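Local coordinates for esterase (Uncultured bacterium, PDB 5EGN), which probably degrades N-acyl homoserine lactones, the signals of bacterial quorum sensing, as a lactone-cleaving carboxylesterase of the alpha/beta hydrolase family, at residues F37-F42 and F252-R257; Y66-E70 and D186-V190; A149-S154 and D239-F243. The protein carries 2 engineered substitutions. All coordinates share one frame. Residue numbers count along the deposited sequence, not the author numbering.

Contact 1 (F37-F42 and F252-R257)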
loop_
_atom_site.group_PDB
_atom_site.type_symbol
_atom_site.label_atom_id
_atom_site.label_comp_id
_atom_site.label_asym_id
_atom_site.label_seq_id
_atom_site.Cartn_x
_atom_site.Cartn_y
_atom_site.Cartn_z
ATOM N N PHE A 37 -4.870 -0.185 4.224
ATOM C CA PHE A 37 -5.692 -0.808 5.253
ATOM C C PHE A 37 -7.178 -0.496 5.098
ATOM O O PHE A 37 -8.012 -1.105 5.767
ATOM C CB PHE A 37 -5.227 -0.382 6.644
ATOM C CG PHE A 37 -3.848 -0.855 6.996
ATOM C CD1 PHE A 37 -3.602 -2.192 7.262
ATOM C CD2 PHE A 37 -2.798 0.041 7.067
ATOM C CE1 PHE A 37 -2.327 -2.625 7.588
ATOM C CE2 PHE A 37 -1.524 -0.383 7.393
ATOM C CZ PHE A 37 -1.289 -1.717 7.654
ATOM N N GLN A 38 -7.510 0.446 4.220
ATOM C CA GLN A 38 -8.905 0.792 3.970
ATOM C C GLN A 38 -9.420 0.127 2.700
ATOM O O GLN A 38 -10.543 -0.373 2.656
ATOM C CB GLN A 38 -9.079 2.309 3.860
ATOM C CG GLN A 38 -9.008 3.053 5.183
ATOM C CD GLN A 38 -7.597 3.167 5.720
ATOM O OE1 GLN A 38 -6.669 3.515 4.992
ATOM N NE2 GLN A 38 -7.429 2.871 7.004
ATOM N N THR A 39 -8.569 0.122 1.678
ATOM C CA THR A 39 -8.939 -0.284 0.326
ATOM C C THR A 39 -9.659 -1.628 0.238
ATOM O O THR A 39 -10.720 -1.731 -0.375
ATOM C CB THR A 39 -7.693 -0.349 -0.578
ATOM O OG1 THR A 39 -7.089 0.947 -0.649
ATOM C CG2 THR A 39 -8.067 -0.806 -1.978
ATOM N N PHE A 40 -9.089 -2.651 0.861
ATOM C CA PHE A 40 -9.579 -4.014 0.678
ATOM C C PHE A 40 -10.686 -4.446 1.652
ATOM O O PHE A 40 -11.592 -5.176 1.248
ATOM C CB PHE A 40 -8.398 -4.986 0.740
ATOM C CG PHE A 40 -7.341 -4.703 -0.289
ATOM C CD1 PHE A 40 -7.484 -5.160 -1.588
ATOM C CD2 PHE A 40 -6.220 -3.957 0.034
ATOM C CE1 PHE A 40 -6.521 -4.891 -2.543
ATOM C CE2 PHE A 40 -5.254 -3.684 -0.916
ATOM C CZ PHE A 40 -5.405 -4.151 -2.207
ATOM N N PRO A 41 -10.621 -4.024 2.931
ATOM C CA PRO A 41 -11.795 -4.309 3.765
ATOM C C PRO A 41 -13.070 -3.655 3.234
ATOM O O PRO A 41 -14.138 -4.265 3.288
ATOM C CB PRO A 41 -11.405 -3.724 5.123
ATOM C CG PRO A 41 -9.928 -3.846 5.154
ATOM C CD PRO A 41 -9.478 -3.569 3.746
ATOM N N PHE A 42 -12.955 -2.437 2.715
ATOM C CA PHE A 42 -14.109 -1.746 2.150
ATOM C C PHE A 42 -14.441 -2.256 0.752
ATOM O O PHE A 42 -15.515 -1.980 0.224
ATOM C CB PHE A 42 -13.871 -0.236 2.122
ATOM C CG PHE A 42 -14.035 0.423 3.461
ATOM C CD1 PHE A 42 -15.293 0.760 3.929
ATOM C CD2 PHE A 42 -12.935 0.696 4.255
ATOM C CE1 PHE A 42 -15.451 1.362 5.162
ATOM C CE2 PHE A 42 -13.086 1.296 5.489
ATOM C CZ PHE A 42 -14.345 1.627 5.944
ATOM N N PHE A 252 -10.399 4.243 12.237
ATOM C CA PHE A 252 -10.788 5.013 11.062
ATOM C C PHE A 252 -11.771 4.207 10.222
ATOM O O PHE A 252 -12.731 4.754 9.679
ATOM C CB PHE A 252 -9.568 5.398 10.220
ATOM C CG PHE A 252 -9.908 6.217 9.003
ATOM C CD1 PHE A 252 -9.987 7.597 9.083
ATOM C CD2 PHE A 252 -10.158 5.606 7.783
ATOM C CE1 PHE A 252 -10.304 8.353 7.973
ATOM C CE2 PHE A 252 -10.477 6.359 6.669
ATOM C CZ PHE A 252 -10.549 7.733 6.764
ATOM N N ASN A 253 -11.519 2.904 10.119
ATOM C CA ASN A 253 -12.394 2.005 9.373
ATOM C C ASN A 253 -13.793 1.931 9.971
ATOM O O ASN A 253 -14.780 1.834 9.244
ATOM C CB ASN A 253 -11.786 0.602 9.308
ATOM C CG ASN A 253 -10.672 0.492 8.285
ATOM O OD1 ASN A 253 -10.147 1.497 7.811
ATOM N ND2 ASN A 253 -10.312 -0.737 7.936
ATOM N N GLU A 254 -13.873 1.973 11.298
ATOM C CA GLU A 254 -15.161 1.982 11.984
ATOM C C GLU A 254 -15.887 3.304 11.770
ATOM O O GLU A 254 -17.103 3.335 11.575
ATOM C CB GLU A 254 -14.975 1.725 13.478
ATOM C CG GLU A 254 -14.399 0.360 13.798
ATOM C CD GLU A 254 -14.022 0.225 15.257
ATOM O OE1 GLU A 254 -14.760 0.761 16.111
ATOM O OE2 GLU A 254 -12.985 -0.407 15.549
ATOM N N LEU A 255 -15.129 4.394 11.813
ATOM C CA LEU A 255 -15.685 5.723 11.598
ATOM C C LEU A 255 -16.258 5.854 10.189
ATOM O O LEU A 255 -17.338 6.416 9.998
ATOM C CB LEU A 255 -14.617 6.790 11.840
ATOM C CG LEU A 255 -15.085 8.235 11.994
ATOM C CD1 LEU A 255 -16.079 8.358 13.136
ATOM C CD2 LEU A 255 -13.891 9.137 12.231
ATOM N N LEU A 256 -15.532 5.326 9.209
ATOM C CA LEU A 256 -15.971 5.363 7.817
ATOM C C LEU A 256 -17.120 4.386 7.595
ATOM O O LEU A 256 -17.987 4.611 6.751
ATOM C CB LEU A 256 -14.806 5.045 6.874
ATOM C CG LEU A 256 -15.085 5.028 5.369
ATOM C CD1 LEU A 256 -15.841 6.270 4.928
ATOM C CD2 LEU A 256 -13.783 4.896 4.590
ATOM N N ARG A 257 -17.123 3.306 8.367
ATOM C CA ARG A 257 -18.224 2.351 8.347
ATOM C C ARG A 257 -19.502 3.000 8.861
ATOM O O ARG A 257 -20.605 2.538 8.570
ATOM C CB ARG A 257 -17.889 1.118 9.188
ATOM C CG ARG A 257 -17.378 -0.069 8.390
ATOM C CD ARG A 257 -16.974 -1.214 9.308
ATOM N NE ARG A 257 -15.558 -1.162 9.662
ATOM C CZ ARG A 257 -15.029 -1.776 10.716
ATOM N NH1 ARG A 257 -15.802 -2.479 11.530
ATOM N NH2 ARG A 257 -13.729 -1.679 10.961
#

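Contact 2 (Y66-E70 and D186-V190)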
loop_
_atom_site.group_PDB
_atom_site.type_symbol
_atom_site.label_atom_id
_atom_site.label_comp_id
_atom_site.label_asym_id
_atom_site.label_seq_id
_atom_site.Cartn_x
_atom_site.Cartn_y
_atom_site.Cartn_z
ATOM N N TYR A 66 -1.647 22.305 -11.590
ATOM C CA TYR A 66 -1.924 21.672 -10.309
ATOM C C TYR A 66 -2.873 22.499 -9.456
ATOM O O TYR A 66 -2.618 22.730 -8.273
ATOM C CB TYR A 66 -0.620 21.412 -9.556
ATOM C CG TYR A 66 0.271 20.407 -10.247
ATOM C CD1 TYR A 66 -0.022 19.051 -10.208
ATOM C CD2 TYR A 66 1.397 20.814 -10.949
ATOM C CE1 TYR A 66 0.782 18.129 -10.842
ATOM C CE2 TYR A 66 2.210 19.896 -11.586
ATOM C CZ TYR A 66 1.897 18.556 -11.529
ATOM O OH TYR A 66 2.702 17.638 -12.162
ATOM N N SER A 67 -3.963 22.954 -10.064
ATOM C CA SER A 67 -5.047 23.566 -9.312
ATOM C C SER A 67 -5.926 22.453 -8.764
ATOM O O SER A 67 -5.967 21.357 -9.323
ATOM C CB SER A 67 -5.861 24.522 -10.184
ATOM O OG SER A 67 -6.569 23.821 -11.190
ATOM N N ILE A 68 -6.624 22.732 -7.670
ATOM C CA ILE A 68 -7.507 21.747 -7.060
ATOM C C ILE A 68 -8.644 21.392 -8.018
ATOM O O ILE A 68 -9.144 20.265 -8.020
ATOM C CB ILE A 68 -8.072 22.262 -5.723
ATOM C CG1 ILE A 68 -6.927 22.669 -4.796
ATOM C CG2 ILE A 68 -8.922 21.204 -5.048
ATOM C CD1 ILE A 68 -5.976 21.539 -4.474
ATOM N N MET A 69 -9.028 22.356 -8.849
ATOM C CA MET A 69 -10.068 22.139 -9.846
ATOM C C MET A 69 -9.631 21.099 -10.877
ATOM O O MET A 69 -10.411 20.232 -11.273
ATOM C CB MET A 69 -10.427 23.451 -10.547
ATOM C CG MET A 69 -10.829 24.581 -9.610
ATOM S SD MET A 69 -9.416 25.521 -8.997
ATOM C CE MET A 69 -10.234 26.711 -7.939
ATOM N N GLU A 70 -8.376 21.189 -11.305
ATOM C CA GLU A 70 -7.825 20.246 -12.274
ATOM C C GLU A 70 -7.722 18.835 -11.686
ATOM O O GLU A 70 -8.006 17.844 -12.370
ATOM C CB GLU A 70 -6.461 20.734 -12.768
ATOM C CG GLU A 70 -6.564 21.858 -13.798
ATOM C CD GLU A 70 -5.254 22.591 -14.010
ATOM O OE1 GLU A 70 -4.693 23.103 -13.017
ATOM O OE2 GLU A 70 -4.791 22.665 -15.169
ATOM N N ASP A 186 0.850 27.674 -8.274
ATOM C CA ASP A 186 -0.512 27.833 -8.772
ATOM C C ASP A 186 -1.341 28.647 -7.781
ATOM O O ASP A 186 -1.373 28.332 -6.592
ATOM C CB ASP A 186 -1.153 26.464 -9.022
ATOM C CG ASP A 186 -2.387 26.542 -9.906
ATOM O OD1 ASP A 186 -3.324 27.296 -9.569
ATOM O OD2 ASP A 186 -2.418 25.845 -10.942
ATOM N N PRO A 187 -2.014 29.704 -8.271
ATOM C CA PRO A 187 -2.866 30.553 -7.429
ATOM C C PRO A 187 -4.045 29.798 -6.823
ATOM O O PRO A 187 -4.742 30.333 -5.962
ATOM C CB PRO A 187 -3.353 31.635 -8.401
ATOM C CG PRO A 187 -3.231 31.015 -9.751
ATOM C CD PRO A 187 -1.999 30.164 -9.669
ATOM N N ASN A 188 -4.271 28.573 -7.282
ATOM C CA ASN A 188 -5.268 27.701 -6.681
ATOM C C ASN A 188 -4.670 26.331 -6.386
ATOM O O ASN A 188 -5.355 25.310 -6.453
ATOM C CB ASN A 188 -6.490 27.572 -7.588
ATOM C CG ASN A 188 -7.284 28.860 -7.676
ATOM O OD1 ASN A 188 -8.092 29.164 -6.798
ATOM N ND2 ASN A 188 -7.060 29.625 -8.738
ATOM N N GLY A 189 -3.380 26.326 -6.061
ATOM C CA GLY A 189 -2.687 25.110 -5.680
ATOM C C GLY A 189 -2.980 24.741 -4.241
ATOM O O GLY A 189 -3.845 25.343 -3.610
ATOM N N VAL A 190 -2.251 23.759 -3.718
ATOM C CA VAL A 190 -2.517 23.224 -2.384
ATOM C C VAL A 190 -2.443 24.296 -1.292
ATOM O O VAL A 190 -3.177 24.235 -0.304
ATOM C CB VAL A 190 -1.538 22.069 -2.042
ATOM C CG1 VAL A 190 -0.093 22.551 -2.062
ATOM C CG2 VAL A 190 -1.885 21.442 -0.700
HETATM O O HOH W 1 -2.028 21.874 -5.773
#

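Contact 3 (A149-S154 and D239-F243)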
loop_
_atom_site.group_PDB
_atom_site.type_symbol
_atom_site.label_atom_id
_atom_site.label_comp_id
_atom_site.label_asym_id
_atom_site.label_seq_id
_atom_site.Cartn_x
_atom_site.Cartn_y
_atom_site.Cartn_z
ATOM N N ALA A 149 3.131 16.082 11.987
ATOM C CA ALA A 149 2.043 15.403 11.290
ATOM C C ALA A 149 1.621 14.115 11.987
ATOM O O ALA A 149 0.575 13.546 11.672
ATOM C CB ALA A 149 2.445 15.107 9.856
ATOM N N VAL A 150 2.436 13.649 12.926
ATOM C CA VAL A 150 2.112 12.436 13.665
ATOM C C VAL A 150 2.116 12.698 15.166
ATOM O O VAL A 150 2.866 13.541 15.657
ATOM C CB VAL A 150 3.092 11.292 13.336
ATOM C CG1 VAL A 150 2.822 10.746 11.942
ATOM C CG2 VAL A 150 4.531 11.767 13.461
ATOM N N SER A 151 1.268 11.977 15.891
ATOM C CA SER A 151 1.175 12.145 17.334
ATOM C C SER A 151 2.393 11.548 18.026
ATOM O O SER A 151 3.148 10.785 17.422
ATOM C CB SER A 151 -0.104 11.502 17.873
ATOM O OG SER A 151 -0.034 10.089 17.808
ATOM N N ALA A 152 2.582 11.905 19.292
ATOM C CA ALA A 152 3.680 11.371 20.085
ATOM C C ALA A 152 3.527 9.864 20.253
ATOM O O ALA A 152 4.503 9.114 20.174
ATOM C CB ALA A 152 3.741 12.059 21.442
ATOM N N ARG A 153 2.289 9.432 20.475
ATOM C CA ARG A 153 1.968 8.018 20.615
ATOM C C ARG A 153 2.310 7.257 19.338
ATOM O O ARG A 153 2.793 6.125 19.387
ATOM C CB ARG A 153 0.489 7.850 20.962
ATOM C CG ARG A 153 0.057 6.433 21.287
ATOM C CD ARG A 153 -1.401 6.434 21.706
ATOM N NE ARG A 153 -1.945 5.091 21.876
ATOM C CZ ARG A 153 -2.561 4.674 22.977
ATOM N NH1 ARG A 153 -2.709 5.496 24.008
ATOM N NH2 ARG A 153 -3.029 3.435 23.050
ATOM N N SER A 154 2.060 7.890 18.197
ATOM C CA SER A 154 2.397 7.303 16.906
ATOM C C SER A 154 3.908 7.262 16.703
ATOM O O SER A 154 4.436 6.308 16.140
ATOM C CB SER A 154 1.733 8.078 15.768
ATOM O OG SER A 154 0.323 7.942 15.817
ATOM N N ASP A 239 -4.866 11.432 20.342
ATOM C CA ASP A 239 -3.616 10.695 20.085
ATOM C C ASP A 239 -3.359 10.439 18.593
ATOM O O ASP A 239 -2.729 9.443 18.229
ATOM C CB ASP A 239 -3.616 9.344 20.828
ATOM C CG ASP A 239 -3.302 9.473 22.306
ATOM O OD1 ASP A 239 -2.259 10.076 22.637
ATOM O OD2 ASP A 239 -4.084 8.951 23.128
ATOM N N VAL A 240 -3.824 11.336 17.727
ATOM C CA VAL A 240 -3.633 11.180 16.276
ATOM C C VAL A 240 -3.171 12.489 15.642
ATOM O O VAL A 240 -3.532 13.567 16.131
ATOM C CB VAL A 240 -4.932 10.704 15.595
ATOM C CG1 VAL A 240 -4.754 10.572 14.090
ATOM C CG2 VAL A 240 -5.353 9.378 16.189
ATOM N N GLY A 241 -2.348 12.404 14.594
ATOM C CA GLY A 241 -1.922 13.585 13.865
ATOM C C GLY A 241 -2.615 13.715 12.517
ATOM O O GLY A 241 -3.836 13.850 12.451
ATOM N N HIS A 242 -1.837 13.660 11.438
ATOM C CA HIS A 242 -2.346 13.923 10.092
ATOM C C HIS A 242 -2.884 12.673 9.405
ATOM O O HIS A 242 -3.659 12.766 8.455
ATOM C CB HIS A 242 -1.240 14.542 9.229
ATOM C CG HIS A 242 -1.746 15.390 8.104
ATOM N ND1 HIS A 242 -2.552 16.491 8.307
ATOM C CD2 HIS A 242 -1.546 15.314 6.767
ATOM C CE1 HIS A 242 -2.833 17.049 7.144
ATOM N NE2 HIS A 242 -2.234 16.354 6.193
ATOM N N PHE A 243 -2.479 11.504 9.886
ATOM C CA PHE A 243 -2.785 10.265 9.182
ATOM C C PHE A 243 -3.550 9.262 10.039
ATOM O O PHE A 243 -3.014 8.223 10.417
ATOM C CB PHE A 243 -1.493 9.633 8.665
ATOM C CG PHE A 243 -0.567 10.613 8.004
ATOM C CD1 PHE A 243 -0.770 11.004 6.691
ATOM C CD2 PHE A 243 0.507 11.146 8.698
ATOM C CE1 PHE A 243 0.083 11.907 6.082
ATOM C CE2 PHE A 243 1.362 12.048 8.095
ATOM C CZ PHE A 243 1.149 12.430 6.787
#

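Contact 1 (F37-F42 and F252-R257)
This is a buried contact, with a polar end and an aromatic end, of the short, weakly bonded helix 36-39 and the residues just after it with the last helix of the chain, 249-257. It brings together parts more than 200 residues apart in sequence, the nearest CA atoms, Q38 CA and N253 CA, being 6.5 Å apart. At the polar end N253 spends both ends of its amide. Its ND2 donates to the backbone F37 O at 3.2 Å, almost perfectly in line, and its OD1 accepts from Q38 NE2, also at 3.2 Å; that same amide nitrogen of Q38 is held by the backbone oxygen of Q245. The asparagine thus meets the backbone oxygen of one residue and the side-chain amide of the next.

Both segments belong to the alpha/beta hydrolase core, in which the C-terminal helix lies against the central sheet: L256 touches L114 of strand 110-116 and F24 of strand 21-25, while F42 rests on I22. F42 makes the main apolar contact between the segments. L256 CD2 sits over one face of its ring, 3.9 Å from the centroid in a CH-pi contact, and the ring edge meets the helix backbone where F42 CZ comes 3.3 Å from N253 O. That oxygen already receives the helical bond from R257 N at 2.9 Å. The aliphatic part of R257 flanks the ring, its CG 4.0 Å from F42 CE1, and Q38 CG packs 3.8 Å from F252 CD2. F37, F40 and P41 also reach the second subunit, where the ring of F40 meets that of H168.

Contact 2 (Y66-E70 and D186-V190)
D186, the first residue to leave helical geometry after helix 177-185, starts the segment as an Asx turn: its OD1 accepts from N188 N at 2.8 Å, and its backbone oxygen takes G189 N at 2.9 Å, so the chain folds back tightly on itself. The other carboxylate oxygen, D186 OD2, comes within 3.4 Å of S67 N, but at a poor angle; that NH is instead directed to E70 OE1, 3.0 Å from S67 N. The two carboxylates lie near each other, D186 OD2 and E70 OE1 being 4.1 Å apart.

Next, N188 supplies the direct link between the backbones. Its carbonyl oxygen accepts from I68 N at 3.1 Å, giving an acceptor to a first-turn NH of helix 68-81, and S67 CA lies 3.4 Å from the same N188 O in a CA-H...O contact. S67 and E70 form a capping box at this helix start, E70 N donating to S67 OG at 3.2 Å. In alpha/beta hydrolase terms, the core helix begins here against the chain leaving the cap helices. M69 CE also reaches N188 OD1, at 3.5 Å.

At G189 the backbones run close, G189 CA lying 3.5 Å from Y66 O. V190 completes the segment through water 1, which donates to Y66 O at 2.7 Å and accepts a weak bond from V190 N at 2.8 Å, while the V190 side chain turns away to pack on I94 and F28.

Contact 3 (A149-S154 and D239-F243)
A149 opens the segment with its carbonyl: A149 O accepts from H242 N at 2.4 Å, an unusually short distance, and also lies 3.3 Å from G241 CA in a CA-H...O contact. Its methyl packs on F243, A149 CB to F243 CE2 being 3.7 Å. V150 passes opposite G241, with V150 CA and G241 CA only 4.2 Å apart. A side chain on G241 would collide here, since an ideal CB would fall 2.2 Å from A149 O, so glycine permits this close passage. V150 CG1 meets the edge of the F243 ring, 4.0 Å from F243 CD2.

S151 is the N-cap of helix 152-157, S151 OG accepting from S154 N at 3.1 Å, and it doubles as a cross-link by donating from OG to D239 O at 2.8 Å. R153 extends alongside D239, its CD 3.6 Å from D239 CG, with a long salt bridge of 3.8 Å from R153 NH1 to D239 OD2. E247 OE2 is hydrogen-bonded to both S154 OG and S151 OG, and E247 OE1 binds the backbone nitrogens of G241 and F243.

The second segment carries H242 between the last sheet strand, 233-237, and helix 244-247. H242 ND1 is hydrogen-bonded to D214, and its side chain touches S93 in a GxSxG nucleophile-elbow pattern, consistent with the Ser-His-Asp catalytic triad of alpha/beta hydrolases, here with a cap segment packed against the histidine loop.

Overall arrangement
Followed from the N terminus, the chain lays down the first sheet strands and then the helix 36-39, whose partner comes only near the C terminus. The core helix 68-81 begins at 66-70, and after strand 110-116 comes the cap region, where 149-154 leads into helix 152-157. On leaving it, 186-190 returns to 66-70 and closes contact 2; once strands 206-211 and 233-237 have passed, the loop at 239-243 closes contact 3. Contacts 2 and 3 therefore cross, binding the cap to the core at two places whose centres are 27 Å apart, on opposite sides of the chain's centre. Contact 1, closed last by 252-257, encloses both and joins early and late helices of the core.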